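Local atomic coordinates of uncharacterized protein (Escherichia coli O157:H7, PDB entry 4ZV9), a protein that is of unknown function but belongs to the dienelactone hydrolase family of the alpha/beta-hydrolase clan, so it is probably a hydrolase. Residues V45-E50 with R63-A68; R52-Y57 with A72-G77. One frame throughout, in Å; residues are numbered along the deposited sequence.

In the fold
Both contacts lie in one beta-alpha-beta unit, made of strand 42-48, helix 56-67 and strand 71-75. Along the chain their segments alternate: 45-50, 52-57, 63-68, 72-77. Interaction 1 packs the C-terminal part of the helix on the first strand. Interaction 2 packs the loop leading into the helix on the end of the second strand and the residues just after it. Their centres are about 9 Å apart. The two strands are parallel neighbours in the six-stranded mixed sheet. Backbone bonds probably join them directly: Val-47 N lies 2.9 Å from Leu-73 O, and Val-45 O lies 3.0 Å from Leu-73 N. This is the beta-alpha-beta crossover expected of the alpha/beta-hydrolase fold.

Interaction 1: V45-E50 with R63-A68; sequences VVVVHE and RRVAKA
The contact belongs to the beta-alpha-beta crossover of the alpha/beta-hydrolase fold, where helix 56-67 lies against strand 42-48. Three valines carry it: Val-45 and Val-47 from the strand, and Val-65 from the helix. All three are buried, and the contact is purely apolar. Val-45 and Val-47 are two apart on the strand, so both point to the helix. Val-65 meets each with a different branch. Its CG1 sits against CB and the CG2 methyl of Val-45, 3.9 and 4.1 Å away. These two side chains run at a slant to each other. The other methyl, Val-65 CG2, approaches CG2 of Val-47 at 4.2 Å, and there the side chains pass in opposite directions. In Val-65, CG1 is anti to the backbone N (chi1 173°) and CG2 lies on the N side of the residue, which spreads the two methyls over the two strand valines. The area buried is small, 103 Å², and the spacing is that of ordinary van der Waals packing.

Past the strand end the chain turns into a loop. His-49 ND1 donates to Glu-50 O at 2.8 Å, with the acceptor in the ring plane. His-49 NE2 accepts from Gly-77 N, so both ring nitrogens have partners, which should fix the ring's rotation.

Earlier turns of the same helix add Ile-58 and Val-61 against Val-47. From outside the unit, helix 220-237 closes in with Phe-234 on Val-45 and Trp-227 on Val-65. Strand 42-48 itself lies between strands 71-75 and 123-128, both parallel to it.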
ATOM      1  N   VAL A  45       2.237   4.254  -7.892  1.00 22.74           N
ATOM      2  CA  VAL A  45       2.125   3.797  -6.519  1.00 23.14           C
ATOM      3  C   VAL A  45       1.428   2.461  -6.517  1.00 25.89           C
ATOM      4  O   VAL A  45       0.358   2.307  -7.139  1.00 20.66           O
ATOM      5  CB  VAL A  45       1.310   4.770  -5.668  1.00 26.19           C
ATOM      6  CG1 VAL A  45       1.108   4.213  -4.266  1.00 26.81           C
ATOM      7  CG2 VAL A  45       1.985   6.130  -5.619  1.00 27.31           C
ATOM      8  N   VAL A  46       2.038   1.478  -5.860  1.00 24.79           N
ATOM      9  CA  VAL A  46       1.392   0.188  -5.671  1.00 23.85           C
ATOM     10  C   VAL A  46       0.621   0.305  -4.344  1.00 23.19           C
ATOM     11  O   VAL A  46       1.171   0.751  -3.337  1.00 23.14           O
ATOM     12  CB  VAL A  46       2.403  -0.972  -5.627  1.00 23.66           C
ATOM     13  CG1 VAL A  46       1.748  -2.274  -5.179  1.00 23.40           C
ATOM     14  CG2 VAL A  46       3.040  -1.145  -6.997  1.00 23.74           C
ATOM     15  N   VAL A  47      -0.642  -0.102  -4.353  1.00 20.46           N
ATOM     16  CA  VAL A  47      -1.482  -0.060  -3.168  1.00 20.59           C
ATOM     17  C   VAL A  47      -1.778  -1.490  -2.733  1.00 21.46           C
ATOM     18  O   VAL A  47      -2.363  -2.264  -3.487  1.00 20.62           O
ATOM     19  CB  VAL A  47      -2.785   0.689  -3.459  1.00 22.56           C
ATOM     20  CG1 VAL A  47      -3.699   0.684  -2.237  1.00 23.32           C
ATOM     21  CG2 VAL A  47      -2.494   2.106  -3.897  1.00 21.41           C
ATOM     22  N   VAL A  48      -1.387  -1.839  -1.516  1.00 22.11           N
ATOM     23  CA  VAL A  48      -1.547  -3.195  -1.020  1.00 22.82           C
ATOM     24  C   VAL A  48      -2.700  -3.278  -0.036  1.00 24.44           C
ATOM     25  O   VAL A  48      -2.748  -2.544   0.964  1.00 25.20           O
ATOM     26  CB  VAL A  48      -0.279  -3.700  -0.318  1.00 24.50           C
ATOM     27  CG1 VAL A  48      -0.427  -5.176   0.036  1.00 26.04           C
ATOM     28  CG2 VAL A  48       0.946  -3.474  -1.188  1.00 27.13           C
ATOM     29  N   HIS A  49      -3.608  -4.214  -0.288  1.00 24.02           N
ATOM     30  CA  HIS A  49      -4.788  -4.381   0.566  1.00 24.43           C
ATOM     31  C   HIS A  49      -4.495  -4.971   1.948  1.00 25.28           C
ATOM     32  O   HIS A  49      -3.333  -5.222   2.313  1.00 23.82           O
ATOM     33  CB  HIS A  49      -5.864  -5.220  -0.158  1.00 24.98           C
ATOM     34  CG  HIS A  49      -5.402  -6.581  -0.612  1.00 23.05           C
ATOM     35  ND1 HIS A  49      -5.086  -7.594   0.267  1.00 25.04           N
ATOM     36  CD2 HIS A  49      -5.296  -7.120  -1.851  1.00 24.54           C
ATOM     37  CE1 HIS A  49      -4.781  -8.692  -0.407  1.00 26.17           C
ATOM     38  NE2 HIS A  49      -4.903  -8.432  -1.695  1.00 25.36           N
ATOM     39  N   GLU A  50      -5.562  -5.160   2.730  1.00 23.56           N
ATOM     40  CA  GLU A  50      -5.466  -5.689   4.082  1.00 26.68           C
ATOM     41  C   GLU A  50      -5.469  -7.235   4.047  1.00 27.55           C
ATOM     42  O   GLU A  50      -4.994  -7.846   3.071  1.00 28.61           O
ATOM     43  CB  GLU A  50      -6.604  -5.072   4.941  1.00 30.49           C
ATOM     44  CG  GLU A  50      -6.563  -3.540   5.006  1.00 34.55           C
ATOM     45  CD  GLU A  50      -7.767  -2.904   5.714  1.00 39.40           C
ATOM     46  OE1 GLU A  50      -8.904  -3.233   5.356  1.00 39.89           O
ATOM     47  OE2 GLU A  50      -7.586  -2.024   6.584  1.00 41.17           O
ATOM     48  N   ARG A  63      -8.309   4.897  -6.320  1.00 18.48           N
ATOM     49  CA  ARG A  63      -8.854   6.063  -6.994  1.00 20.64           C
ATOM     50  C   ARG A  63      -8.407   7.375  -6.327  1.00 22.43           C
ATOM     51  O   ARG A  63      -8.118   8.348  -7.025  1.00 20.70           O
ATOM     52  CB  ARG A  63     -10.371   5.993  -7.094  1.00 22.92           C
ATOM     53  CG  ARG A  63     -10.876   4.861  -7.980  1.00 21.70           C
ATOM     54  CD  ARG A  63     -12.372   4.984  -8.263  1.00 22.45           C
ATOM     55  NE  ARG A  63     -13.202   4.838  -7.073  1.00 23.04           N
ATOM     56  CZ  ARG A  63     -13.671   3.690  -6.600  1.00 22.24           C
ATOM     57  NH1 ARG A  63     -13.368   2.524  -7.171  1.00 23.31           N
ATOM     58  NH2 ARG A  63     -14.435   3.698  -5.519  1.00 23.67           N
ATOM     59  N   ARG A  64      -8.294   7.391  -5.000  1.00 21.98           N
ATOM     60  CA  ARG A  64      -7.793   8.591  -4.291  1.00 23.71           C
ATOM     61  C   ARG A  64      -6.348   8.902  -4.697  1.00 23.20           C
ATOM     62  O   ARG A  64      -5.982  10.059  -4.844  1.00 26.57           O
ATOM     63  CB  ARG A  64      -7.854   8.426  -2.783  1.00 23.39           C
ATOM     64  CG  ARG A  64      -9.256   8.149  -2.252  1.00 25.42           C
ATOM     65  CD  ARG A  64      -9.241   7.930  -0.748  1.00 26.50           C
ATOM     66  NE  ARG A  64     -10.396   7.159  -0.330  1.00 27.19           N
ATOM     67  CZ  ARG A  64     -10.666   6.815   0.918  1.00 29.94           C
ATOM     68  NH1 ARG A  64      -9.887   7.230   1.917  1.00 29.64           N
ATOM     69  NH2 ARG A  64     -11.748   6.075   1.171  1.00 29.99           N
ATOM     70  N   VAL A  65      -5.543   7.863  -4.873  1.00 21.66           N
ATOM     71  CA  VAL A  65      -4.181   8.029  -5.330  1.00 23.40           C
ATOM     72  C   VAL A  65      -4.136   8.638  -6.732  1.00 23.17           C
ATOM     73  O   VAL A  65      -3.324   9.533  -7.008  1.00 22.77           O
ATOM     74  CB  VAL A  65      -3.406   6.690  -5.298  1.00 22.18           C
ATOM     75  CG1 VAL A  65      -2.034   6.840  -5.938  1.00 21.46           C
ATOM     76  CG2 VAL A  65      -3.265   6.216  -3.853  1.00 22.42           C
ATOM     77  N   ALA A  66      -4.985   8.150  -7.623  1.00 23.05           N
ATOM     78  CA  ALA A  66      -5.042   8.693  -8.973  1.00 24.86           C
ATOM     79  C   ALA A  66      -5.544  10.139  -8.969  1.00 25.78           C
ATOM     80  O   ALA A  66      -5.096  10.947  -9.776  1.00 24.63           O
ATOM     81  CB  ALA A  66      -5.908   7.818  -9.880  1.00 24.87           C
ATOM     82  N   LYS A  67      -6.498  10.458  -8.099  1.00 27.24           N
ATOM     83  CA  LYS A  67      -6.974  11.853  -7.974  1.00 31.26           C
ATOM     84  C   LYS A  67      -5.841  12.773  -7.554  1.00 29.61           C
ATOM     85  O   LYS A  67      -5.837  13.935  -7.913  1.00 31.64           O
ATOM     86  CB  LYS A  67      -8.096  11.976  -6.940  1.00 33.79           C
ATOM     87  CG  LYS A  67      -9.432  11.461  -7.423  1.00 38.79           C
ATOM     88  CD  LYS A  67     -10.180  12.488  -8.248  1.00 41.14           C
ATOM     89  CE  LYS A  67     -10.791  13.561  -7.366  1.00 40.33           C
ATOM     90  NZ  LYS A  67     -11.779  14.333  -8.160  1.00 41.61           N
ATOM     91  N   ALA A  68      -4.900  12.246  -6.770  1.00 27.66           N
ATOM     92  CA  ALA A  68      -3.753  13.029  -6.321  1.00 30.47           C
ATOM     93  C   ALA A  68      -2.689  13.180  -7.414  1.00 28.58           C
ATOM     94  O   ALA A  68      -1.703  13.876  -7.205  1.00 31.65           O
ATOM     95  CB  ALA A  68      -3.154  12.422  -5.056  1.00 31.03           C
TER

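Interaction 2: R52-Y57 with A72-G77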
ATOM      1  N   ARG A  52      -7.998  -9.314   3.655  1.00 29.88           N
ATOM      2  CA  ARG A  52      -9.210  -9.866   3.076  1.00 29.16           C
ATOM      3  C   ARG A  52      -9.400  -9.552   1.592  1.00 29.88           C
ATOM      4  O   ARG A  52     -10.530  -9.443   1.123  1.00 27.01           O
ATOM      5  CB  ARG A  52     -10.411  -9.410   3.899  1.00 34.15           C
ATOM      6  CG  ARG A  52     -10.471  -7.914   4.180  1.00 33.66           C
ATOM      7  CD  ARG A  52     -10.925  -7.733   5.593  1.00 41.13           C
ATOM      8  NE  ARG A  52     -11.346  -6.379   5.952  1.00 41.21           N
ATOM      9  CZ  ARG A  52     -10.685  -5.552   6.743  1.00 42.10           C
ATOM     10  NH1 ARG A  52      -9.502  -5.906   7.245  1.00 41.92           N
ATOM     11  NH2 ARG A  52     -11.208  -4.361   7.025  1.00 41.65           N
ATOM     12  N   GLY A  53      -8.290  -9.421   0.869  1.00 25.31           N
ATOM     13  CA  GLY A  53      -8.313  -9.206  -0.572  1.00 24.17           C
ATOM     14  C   GLY A  53      -8.676  -7.798  -1.023  1.00 24.59           C
ATOM     15  O   GLY A  53      -8.757  -6.862  -0.223  1.00 25.43           O
ATOM     16  N   LEU A  54      -8.923  -7.677  -2.320  1.00 23.45           N
ATOM     17  CA  LEU A  54      -9.163  -6.411  -2.961  1.00 22.17           C
ATOM     18  C   LEU A  54     -10.630  -6.034  -2.855  1.00 25.03           C
ATOM     19  O   LEU A  54     -11.420  -6.375  -3.733  1.00 26.55           O
ATOM     20  CB  LEU A  54      -8.730  -6.505  -4.426  1.00 22.91           C
ATOM     21  CG  LEU A  54      -8.849  -5.206  -5.239  1.00 22.95           C
ATOM     22  CD1 LEU A  54      -8.030  -4.095  -4.622  1.00 22.14           C
ATOM     23  CD2 LEU A  54      -8.413  -5.457  -6.673  1.00 23.88           C
ATOM     24  N   ASN A  55     -10.991  -5.378  -1.758  1.00 22.30           N
ATOM     25  CA  ASN A  55     -12.379  -5.039  -1.491  1.00 22.16           C
ATOM     26  C   ASN A  55     -12.673  -3.596  -1.933  1.00 22.14           C
ATOM     27  O   ASN A  55     -11.763  -2.891  -2.356  1.00 21.14           O
ATOM     28  CB  ASN A  55     -12.749  -5.344  -0.016  1.00 25.33           C
ATOM     29  CG  ASN A  55     -12.077  -4.422   0.999  1.00 28.16           C
ATOM     30  OD1 ASN A  55     -11.362  -3.488   0.665  1.00 28.47           O
ATOM     31  ND2 ASN A  55     -12.314  -4.712   2.274  1.00 29.29           N
ATOM     32  N   PRO A  56     -13.935  -3.161  -1.867  1.00 21.47           N
ATOM     33  CA  PRO A  56     -14.224  -1.808  -2.363  1.00 22.69           C
ATOM     34  C   PRO A  56     -13.467  -0.644  -1.694  1.00 22.39           C
ATOM     35  O   PRO A  56     -13.252   0.383  -2.342  1.00 21.13           O
ATOM     36  CB  PRO A  56     -15.732  -1.684  -2.172  1.00 21.34           C
ATOM     37  CG  PRO A  56     -16.222  -3.095  -2.314  1.00 24.33           C
ATOM     38  CD  PRO A  56     -15.167  -3.924  -1.612  1.00 22.78           C
ATOM     39  N   TYR A  57     -13.111  -0.784  -0.421  1.00 20.92           N
ATOM     40  CA  TYR A  57     -12.343   0.252   0.276  1.00 21.78           C
ATOM     41  C   TYR A  57     -10.993   0.458  -0.368  1.00 20.87           C
ATOM     42  O   TYR A  57     -10.623   1.584  -0.690  1.00 23.18           O
ATOM     43  CB  TYR A  57     -12.174  -0.109   1.753  1.00 24.56           C
ATOM     44  CG  TYR A  57     -10.989   0.539   2.455  1.00 25.42           C
ATOM     45  CD1 TYR A  57     -10.923   1.921   2.647  1.00 26.07           C
ATOM     46  CD2 TYR A  57      -9.961  -0.246   2.973  1.00 25.90           C
ATOM     47  CE1 TYR A  57      -9.853   2.504   3.328  1.00 26.85           C
ATOM     48  CE2 TYR A  57      -8.898   0.317   3.644  1.00 26.70           C
ATOM     49  CZ  TYR A  57      -8.841   1.692   3.827  1.00 29.26           C
ATOM     50  OH  TYR A  57      -7.756   2.241   4.505  1.00 29.43           O
ATOM     51  N   ALA A  72      -2.036   4.363  -9.996  1.00 21.64           N
ATOM     52  CA  ALA A  72      -2.150   3.444  -8.881  1.00 20.37           C
ATOM     53  C   ALA A  72      -2.486   2.040  -9.364  1.00 21.40           C
ATOM     54  O   ALA A  72      -3.330   1.864 -10.246  1.00 22.86           O
ATOM     55  CB  ALA A  72      -3.220   3.941  -7.924  1.00 21.81           C
ATOM     56  N   LEU A  73      -1.804   1.048  -8.806  1.00 20.08           N
ATOM     57  CA  LEU A  73      -2.094  -0.346  -9.101  1.00 20.90           C
ATOM     58  C   LEU A  73      -2.321  -1.081  -7.791  1.00 22.88           C
ATOM     59  O   LEU A  73      -1.445  -1.087  -6.920  1.00 22.92           O
ATOM     60  CB  LEU A  73      -0.961  -0.996  -9.862  1.00 20.98           C
ATOM     61  CG  LEU A  73      -1.104  -2.501 -10.108  1.00 19.64           C
ATOM     62  CD1 LEU A  73      -2.377  -2.858 -10.880  1.00 20.66           C
ATOM     63  CD2 LEU A  73       0.099  -3.018 -10.862  1.00 20.57           C
ATOM     64  N   ALA A  74      -3.508  -1.660  -7.641  1.00 20.10           N
ATOM     65  CA  ALA A  74      -3.891  -2.432  -6.460  1.00 21.16           C
ATOM     66  C   ALA A  74      -4.121  -3.879  -6.873  1.00 23.80           C
ATOM     67  O   ALA A  74      -5.175  -4.201  -7.433  1.00 22.03           O
ATOM     68  CB  ALA A  74      -5.160  -1.852  -5.841  1.00 22.31           C
ATOM     69  N   PRO A  75      -3.130  -4.759  -6.643  1.00 23.48           N
ATOM     70  CA  PRO A  75      -3.318  -6.151  -7.039  1.00 22.43           C
ATOM     71  C   PRO A  75      -4.387  -6.877  -6.225  1.00 22.68           C
ATOM     72  O   PRO A  75      -4.670  -6.489  -5.083  1.00 22.59           O
ATOM     73  CB  PRO A  75      -1.931  -6.775  -6.777  1.00 23.63           C
ATOM     74  CG  PRO A  75      -0.982  -5.644  -6.816  1.00 22.71           C
ATOM     75  CD  PRO A  75      -1.750  -4.497  -6.210  1.00 24.84           C
ATOM     76  N   ASP A  76      -4.921  -7.959  -6.788  1.00 25.57           N
ATOM     77  CA  ASP A  76      -5.857  -8.816  -6.081  1.00 27.86           C
ATOM     78  C   ASP A  76      -5.163 -10.085  -5.569  1.00 28.85           C
ATOM     79  O   ASP A  76      -4.886 -11.038  -6.324  1.00 30.29           O
ATOM     80  CB  ASP A  76      -7.032  -9.208  -6.975  1.00 36.53           C
ATOM     81  CG  ASP A  76      -8.142  -9.903  -6.203  1.00 46.17           C
ATOM     82  OD1 ASP A  76      -8.011 -10.117  -4.971  1.00 47.50           O
ATOM     83  OD2 ASP A  76      -9.143 -10.237  -6.853  1.00 58.04           O
ATOM     84  N   GLY A  77      -4.922 -10.108  -4.270  1.00 24.54           N
ATOM     85  CA  GLY A  77      -4.242 -11.232  -3.627  1.00 29.25           C
ATOM     86  C   GLY A  77      -5.068 -12.499  -3.552  1.00 29.06           C
ATOM     87  O   GLY A  77      -4.549 -13.564  -3.206  1.00 27.71           O
TER
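The backbones of Leu-54 and Asp-76 come within 5.1 Å of each other at their CA atoms, with Leu-54 at the centre of an inverse gamma turn and no hydrogen bond joining the two segments. Leu-54 carries the contact. Its CG is anti to the backbone N (chi1 -177°), which sends the branched end over the end of the strand. Both methyls reach Ala-74, CD1 nearest its CB and CD2 nearest its carbonyl O. Leu-54 CD1 packs on CB of Ala-74 at 3.8 Å. Leu-54 CD2 lies 3.6 Å from O of Ala-74 and 4.0 Å from CB of Asp-76.

Nearer the backbone, the leucine meets the acid. The two side chains run at an angle to each other, and Leu-54 CB is 3.7 Å from OD1 of Asp-76. The same oxygen is also 3.7 Å from Leu-54 N, which is too long for a hydrogen bond. Asp-76 OD1 instead accepts from the backbone N of Leu-78, just past the segment. This bond ties the carboxylate to its own loop and leaves it alongside the leucine. The contact buries 191 Å² in all.

Leu-54 also touches Glu-59 of helix 56-67, for which the next residue, Asn-55, is the N-cap. Pro-75 points away from the 52-57 segment and packs on Phe-107 and Ala-110 of helix 100-116. Strand 71-75 itself runs between strands 42-48 and 28-35.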